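Local coordinates for protein probable oxidoreductase (Mycobacterium abscessus, PDB 4EYE) that probably catalyses an oxidation-reduction reaction as a member of the quinone oxidoreductase branch of the medium-chain dehydrogenases, at residues Y144-Q156 and I279-Y293. Sequence-based numbering, arbitrary orientation.
Sequences YHTMYFAYARRGQ and IGVAWGEFLRTHADY
F149 reaches from helix 143-154 to join W283, F286 and Y293 in an aromatic cluster. Its CB lies over the six-membered ring of W283, a CH-pi contact 4.1 Å from the centroid. CG, anti to the backbone N (chi1 168°), meets the rim of the indole at W283 CE3, 3.4 Å away. On one side of the ring CD1 meets Y293 CE2 at 3.6 Å; on the other CD2 stays by W283 CE3, and CE2 beyond it touches V281 CG1 at 3.9 Å. At the tip, CE1 lies over one face of F286 near its rim, the two planes 36° apart, and CZ touches F286 CG and CB. H290 covers the other face of F286 and donates from ND1 to F286 O. R154 lays its CG on the F149 face opposite W283, then bends at chi2 and chi3 so that NE (2.8 Å) and NH2 (2.9 Å) both grip G280 O. Y293 fits as a knob among Y148, F149, A152 and R153. The helix thus packs against the last strand of the Rossmann-type parallel sheet, 277-280, and the helix after it, 283-289. Shape and dispersion hold the aromatic part, whereas two N-H groups on one in-plane carbonyl oxygen fix the rotation of the R154 guanidinium.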
loop_
_atom_site.group_PDB
_atom_site.type_symbol
_atom_site.label_atom_id
_atom_site.label_comp_id
_atom_site.label_asym_id
_atom_site.label_seq_id
_atom_site.Cartn_x
_atom_site.Cartn_y
_atom_site.Cartn_z
ATOM N N TYR A 144 -0.109 2.171 -3.751
ATOM C CA TYR A 144 -0.510 2.930 -4.942
ATOM C C TYR A 144 -0.381 2.114 -6.205
ATOM O O TYR A 144 -1.251 2.234 -7.103
ATOM C CB TYR A 144 0.196 4.320 -5.002
ATOM C CG TYR A 144 -0.351 5.281 -3.929
ATOM C CD1 TYR A 144 -0.096 5.076 -2.562
ATOM C CD2 TYR A 144 -1.169 6.348 -4.270
ATOM C CE1 TYR A 144 -0.586 5.915 -1.595
ATOM C CE2 TYR A 144 -1.694 7.187 -3.298
ATOM C CZ TYR A 144 -1.385 6.996 -1.962
ATOM O OH TYR A 144 -1.938 7.847 -0.999
ATOM N N HIS A 145 0.670 1.292 -6.316
ATOM C CA HIS A 145 0.792 0.420 -7.472
ATOM C C HIS A 145 -0.291 -0.610 -7.476
ATOM O O HIS A 145 -0.819 -0.920 -8.523
ATOM C CB HIS A 145 2.167 -0.294 -7.530
ATOM C CG HIS A 145 3.250 0.568 -8.032
ATOM N ND1 HIS A 145 3.639 0.563 -9.317
ATOM C CD2 HIS A 145 4.025 1.540 -7.389
ATOM C CE1 HIS A 145 4.587 1.478 -9.478
ATOM N NE2 HIS A 145 4.818 2.067 -8.306
ATOM N N THR A 146 -0.647 -1.137 -6.299
ATOM C CA THR A 146 -1.753 -2.070 -6.183
ATOM C C THR A 146 -3.074 -1.465 -6.687
ATOM O O THR A 146 -3.788 -2.088 -7.468
ATOM C CB THR A 146 -1.941 -2.549 -4.733
ATOM O OG1 THR A 146 -0.759 -3.206 -4.304
ATOM C CG2 THR A 146 -3.113 -3.510 -4.612
ATOM N N MET A 147 -3.363 -0.253 -6.237
ATOM C CA MET A 147 -4.605 0.412 -6.577
ATOM C C MET A 147 -4.621 0.958 -8.008
ATOM O O MET A 147 -5.664 0.891 -8.641
ATOM C CB MET A 147 -5.025 1.454 -5.522
ATOM C CG MET A 147 -5.533 0.852 -4.185
ATOM S SD MET A 147 -6.820 -0.441 -4.396
ATOM C CE MET A 147 -7.994 0.400 -5.462
ATOM N N TYR A 148 -3.471 1.363 -8.560
ATOM C CA TYR A 148 -3.400 1.730 -9.988
ATOM C C TYR A 148 -3.765 0.506 -10.839
ATOM O O TYR A 148 -4.630 0.581 -11.713
ATOM C CB TYR A 148 -2.035 2.260 -10.418
ATOM C CG TYR A 148 -2.103 2.943 -11.763
ATOM C CD1 TYR A 148 -2.306 4.318 -11.847
ATOM C CD2 TYR A 148 -2.013 2.224 -12.929
ATOM C CE1 TYR A 148 -2.418 4.962 -13.062
ATOM C CE2 TYR A 148 -2.133 2.851 -14.164
ATOM C CZ TYR A 148 -2.311 4.241 -14.205
ATOM O OH TYR A 148 -2.420 4.864 -15.407
ATOM N N PHE A 149 -3.075 -0.595 -10.590
ATOM C CA PHE A 149 -3.400 -1.878 -11.195
ATOM C C PHE A 149 -4.867 -2.283 -11.029
ATOM O O PHE A 149 -5.504 -2.647 -12.001
ATOM C CB PHE A 149 -2.499 -2.938 -10.576
ATOM C CG PHE A 149 -2.903 -4.353 -10.876
ATOM C CD1 PHE A 149 -2.756 -4.887 -12.167
ATOM C CD2 PHE A 149 -3.334 -5.178 -9.864
ATOM C CE1 PHE A 149 -3.064 -6.213 -12.424
ATOM C CE2 PHE A 149 -3.660 -6.519 -10.123
ATOM C CZ PHE A 149 -3.515 -7.031 -11.395
ATOM N N ALA A 150 -5.392 -2.209 -9.804
ATOM C CA ALA A 150 -6.793 -2.562 -9.543
ATOM C C ALA A 150 -7.742 -1.759 -10.404
ATOM O O ALA A 150 -8.715 -2.294 -10.967
ATOM C CB ALA A 150 -7.175 -2.329 -8.052
ATOM N N TYR A 151 -7.508 -0.460 -10.442
ATOM C CA TYR A 151 -8.365 0.435 -11.227
ATOM C C TYR A 151 -8.160 0.357 -12.739
ATOM O O TYR A 151 -9.129 0.189 -13.529
ATOM C CB TYR A 151 -8.134 1.867 -10.778
ATOM C CG TYR A 151 -8.757 2.235 -9.454
ATOM C CD1 TYR A 151 -9.950 1.692 -9.036
ATOM C CD2 TYR A 151 -8.153 3.193 -8.636
ATOM C CE1 TYR A 151 -10.541 2.092 -7.837
ATOM C CE2 TYR A 151 -8.711 3.560 -7.440
ATOM C CZ TYR A 151 -9.890 3.040 -7.032
ATOM O OH TYR A 151 -10.444 3.504 -5.832
ATOM N N ALA A 152 -6.915 0.416 -13.167
ATOM C CA ALA A 152 -6.626 0.525 -14.593
ATOM C C ALA A 152 -6.759 -0.808 -15.293
ATOM O O ALA A 152 -7.312 -0.861 -16.383
ATOM C CB ALA A 152 -5.248 1.087 -14.795
ATOM N N ARG A 153 -6.255 -1.885 -14.699
ATOM C CA ARG A 153 -6.207 -3.158 -15.374
ATOM C C ARG A 153 -7.377 -4.067 -15.023
ATOM O O ARG A 153 -8.009 -4.644 -15.900
ATOM C CB ARG A 153 -4.891 -3.870 -15.078
ATOM C CG ARG A 153 -4.743 -5.227 -15.749
ATOM C CD ARG A 153 -4.337 -5.119 -17.214
ATOM N NE ARG A 153 -3.908 -6.431 -17.711
ATOM C CZ ARG A 153 -2.962 -6.631 -18.609
ATOM N NH1 ARG A 153 -2.264 -5.609 -19.118
ATOM N NH2 ARG A 153 -2.671 -7.853 -18.981
ATOM N N ARG A 154 -7.686 -4.189 -13.741
ATOM C CA ARG A 154 -8.666 -5.178 -13.315
ATOM C C ARG A 154 -10.087 -4.681 -13.418
ATOM O O ARG A 154 -10.948 -5.348 -14.011
ATOM C CB ARG A 154 -8.384 -5.631 -11.892
ATOM C CG ARG A 154 -7.081 -6.384 -11.736
ATOM C CD ARG A 154 -7.019 -7.701 -12.510
ATOM N NE ARG A 154 -7.973 -8.646 -11.999
ATOM C CZ ARG A 154 -8.930 -9.250 -12.707
ATOM N NH1 ARG A 154 -9.024 -9.101 -14.011
ATOM N NH2 ARG A 154 -9.784 -10.055 -12.069
ATOM N N GLY A 155 -10.342 -3.511 -12.834
ATOM C CA GLY A 155 -11.704 -2.990 -12.744
ATOM C C GLY A 155 -12.105 -2.033 -13.863
ATOM O O GLY A 155 -13.297 -1.720 -14.005
ATOM N N GLN A 156 -11.134 -1.620 -14.680
ATOM C CA GLN A 156 -11.348 -0.655 -15.736
ATOM C C GLN A 156 -12.217 0.559 -15.308
ATOM O O GLN A 156 -13.245 0.865 -15.944
ATOM C CB GLN A 156 -11.915 -1.334 -16.985
ATOM C CG GLN A 156 -10.957 -2.364 -17.588
ATOM C CD GLN A 156 -11.531 -3.064 -18.808
ATOM O OE1 GLN A 156 -11.528 -2.515 -19.911
ATOM N NE2 GLN A 156 -12.012 -4.303 -18.623
ATOM N N ILE A 279 -14.244 -9.146 -8.669
ATOM C CA ILE A 279 -13.000 -9.004 -9.429
ATOM C C ILE A 279 -11.819 -9.244 -8.483
ATOM O O ILE A 279 -11.554 -8.469 -7.558
ATOM C CB ILE A 279 -12.941 -7.626 -10.105
ATOM C CG1 ILE A 279 -14.115 -7.503 -11.095
ATOM C CG2 ILE A 279 -11.595 -7.404 -10.814
ATOM C CD1 ILE A 279 -14.263 -6.113 -11.634
ATOM N N GLY A 280 -11.140 -10.363 -8.691
ATOM C CA GLY A 280 -9.979 -10.699 -7.880
ATOM C C GLY A 280 -8.855 -9.773 -8.271
ATOM O O GLY A 280 -8.667 -9.502 -9.441
ATOM N N VAL A 281 -8.159 -9.263 -7.268
ATOM C CA VAL A 281 -7.031 -8.378 -7.434
ATOM C C VAL A 281 -5.875 -8.991 -6.636
ATOM O O VAL A 281 -5.917 -9.031 -5.415
ATOM C CB VAL A 281 -7.327 -6.957 -6.902
ATOM C CG1 VAL A 281 -6.101 -6.048 -7.083
ATOM C CG2 VAL A 281 -8.576 -6.341 -7.571
ATOM N N ALA A 282 -4.845 -9.457 -7.330
ATOM C CA ALA A 282 -3.670 -10.069 -6.697
ATOM C C ALA A 282 -2.467 -9.512 -7.441
ATOM O O ALA A 282 -2.031 -10.078 -8.417
ATOM C CB ALA A 282 -3.714 -11.624 -6.800
ATOM N N TRP A 283 -1.963 -8.371 -6.962
ATOM C CA TRP A 283 -0.967 -7.573 -7.687
ATOM C C TRP A 283 0.360 -8.283 -7.759
ATOM O O TRP A 283 0.966 -8.406 -8.852
ATOM C CB TRP A 283 -0.848 -6.239 -6.984
ATOM C CG TRP A 283 0.237 -5.315 -7.421
ATOM C CD1 TRP A 283 1.096 -4.589 -6.607
ATOM C CD2 TRP A 283 0.606 -4.958 -8.794
ATOM N NE1 TRP A 283 1.943 -3.848 -7.358
ATOM C CE2 TRP A 283 1.717 -4.041 -8.681
ATOM C CE3 TRP A 283 0.187 -5.362 -10.057
ATOM C CZ2 TRP A 283 2.328 -3.489 -9.794
ATOM C CZ3 TRP A 283 0.821 -4.822 -11.179
ATOM C CH2 TRP A 283 1.839 -3.888 -11.054
ATOM N N GLY A 284 0.827 -8.739 -6.587
ATOM C CA GLY A 284 2.102 -9.508 -6.477
ATOM C C GLY A 284 2.131 -10.651 -7.473
ATOM O O GLY A 284 3.057 -10.794 -8.266
ATOM N N GLU A 285 1.058 -11.440 -7.486
ATOM C CA GLU A 285 0.980 -12.577 -8.370
ATOM C C GLU A 285 0.968 -12.119 -9.822
ATOM O O GLU A 285 1.606 -12.718 -10.680
ATOM C CB GLU A 285 -0.266 -13.407 -8.030
ATOM C CG GLU A 285 -0.452 -14.629 -8.906
ATOM C CD GLU A 285 0.764 -15.534 -8.847
ATOM O OE1 GLU A 285 1.295 -15.720 -7.720
ATOM O OE2 GLU A 285 1.192 -16.037 -9.906
ATOM N N PHE A 286 0.241 -11.057 -10.111
ATOM C CA PHE A 286 0.202 -10.540 -11.488
ATOM C C PHE A 286 1.570 -10.080 -11.966
ATOM O O PHE A 286 1.985 -10.350 -13.086
ATOM C CB PHE A 286 -0.806 -9.374 -11.587
ATOM C CG PHE A 286 -0.972 -8.843 -12.980
ATOM C CD1 PHE A 286 -1.795 -9.491 -13.889
ATOM C CD2 PHE A 286 -0.281 -7.714 -13.392
ATOM C CE1 PHE A 286 -1.948 -8.994 -15.178
ATOM C CE2 PHE A 286 -0.397 -7.232 -14.704
ATOM C CZ PHE A 286 -1.231 -7.865 -15.590
ATOM N N LEU A 287 2.258 -9.345 -11.095
ATOM C CA LEU A 287 3.545 -8.796 -11.398
ATOM C C LEU A 287 4.568 -9.903 -11.709
ATOM O O LEU A 287 5.401 -9.764 -12.615
ATOM C CB LEU A 287 3.980 -7.890 -10.221
ATOM C CG LEU A 287 5.160 -6.969 -10.372
ATOM C CD1 LEU A 287 4.930 -6.070 -11.568
ATOM C CD2 LEU A 287 5.374 -6.192 -9.071
ATOM N N ARG A 288 4.454 -11.025 -11.003
ATOM C CA ARG A 288 5.296 -12.183 -11.242
ATOM C C ARG A 288 5.281 -12.638 -12.707
ATOM O O ARG A 288 6.302 -13.070 -13.232
ATOM C CB ARG A 288 4.899 -13.389 -10.321
ATOM N N THR A 289 4.137 -12.562 -13.367
ATOM C CA THR A 289 4.054 -13.007 -14.751
ATOM C C THR A 289 3.975 -11.860 -15.753
ATOM O O THR A 289 3.919 -12.096 -16.934
ATOM C CB THR A 289 2.858 -13.979 -14.966
ATOM O OG1 THR A 289 1.674 -13.435 -14.379
ATOM C CG2 THR A 289 3.169 -15.371 -14.318
ATOM N N HIS A 290 3.982 -10.617 -15.281
ATOM C CA HIS A 290 3.804 -9.452 -16.166
ATOM C C HIS A 290 4.676 -8.344 -15.678
ATOM O O HIS A 290 4.193 -7.233 -15.432
ATOM C CB HIS A 290 2.383 -8.921 -16.097
ATOM C CG HIS A 290 1.332 -9.912 -16.496
ATOM N ND1 HIS A 290 0.817 -10.815 -15.630
ATOM C CD2 HIS A 290 0.657 -10.081 -17.695
ATOM C CE1 HIS A 290 -0.122 -11.544 -16.258
ATOM N NE2 HIS A 290 -0.213 -11.095 -17.529
ATOM N N ALA A 291 5.962 -8.618 -15.528
ATOM C CA ALA A 291 6.844 -7.672 -14.865
ATOM C C ALA A 291 6.857 -6.291 -15.574
ATOM O O ALA A 291 6.948 -5.270 -14.907
ATOM C CB ALA A 291 8.259 -8.242 -14.693
ATOM N N ASP A 292 6.706 -6.257 -16.890
ATOM C CA ASP A 292 6.697 -4.998 -17.632
ATOM C C ASP A 292 5.490 -4.099 -17.371
ATOM O O ASP A 292 5.561 -2.922 -17.644
ATOM C CB ASP A 292 6.808 -5.240 -19.129
ATOM C CG ASP A 292 8.109 -5.922 -19.503
ATOM O OD1 ASP A 292 8.991 -6.053 -18.633
ATOM O OD2 ASP A 292 8.253 -6.316 -20.664
ATOM N N TYR A 293 4.414 -4.635 -16.792
ATOM C CA TYR A 293 3.280 -3.786 -16.433
ATOM C C TYR A 293 3.715 -2.740 -15.406
ATOM O O TYR A 293 3.167 -1.624 -15.366
ATOM C CB TYR A 293 2.082 -4.582 -15.973
ATOM C CG TYR A 293 0.849 -3.718 -15.780
ATOM C CD1 TYR A 293 0.187 -3.143 -16.873
ATOM C CD2 TYR A 293 0.344 -3.479 -14.521
ATOM C CE1 TYR A 293 -0.949 -2.370 -16.682
ATOM C CE2 TYR A 293 -0.783 -2.705 -14.323
ATOM C CZ TYR A 293 -1.435 -2.161 -15.414
ATOM O OH TYR A 293 -2.553 -1.361 -15.208
#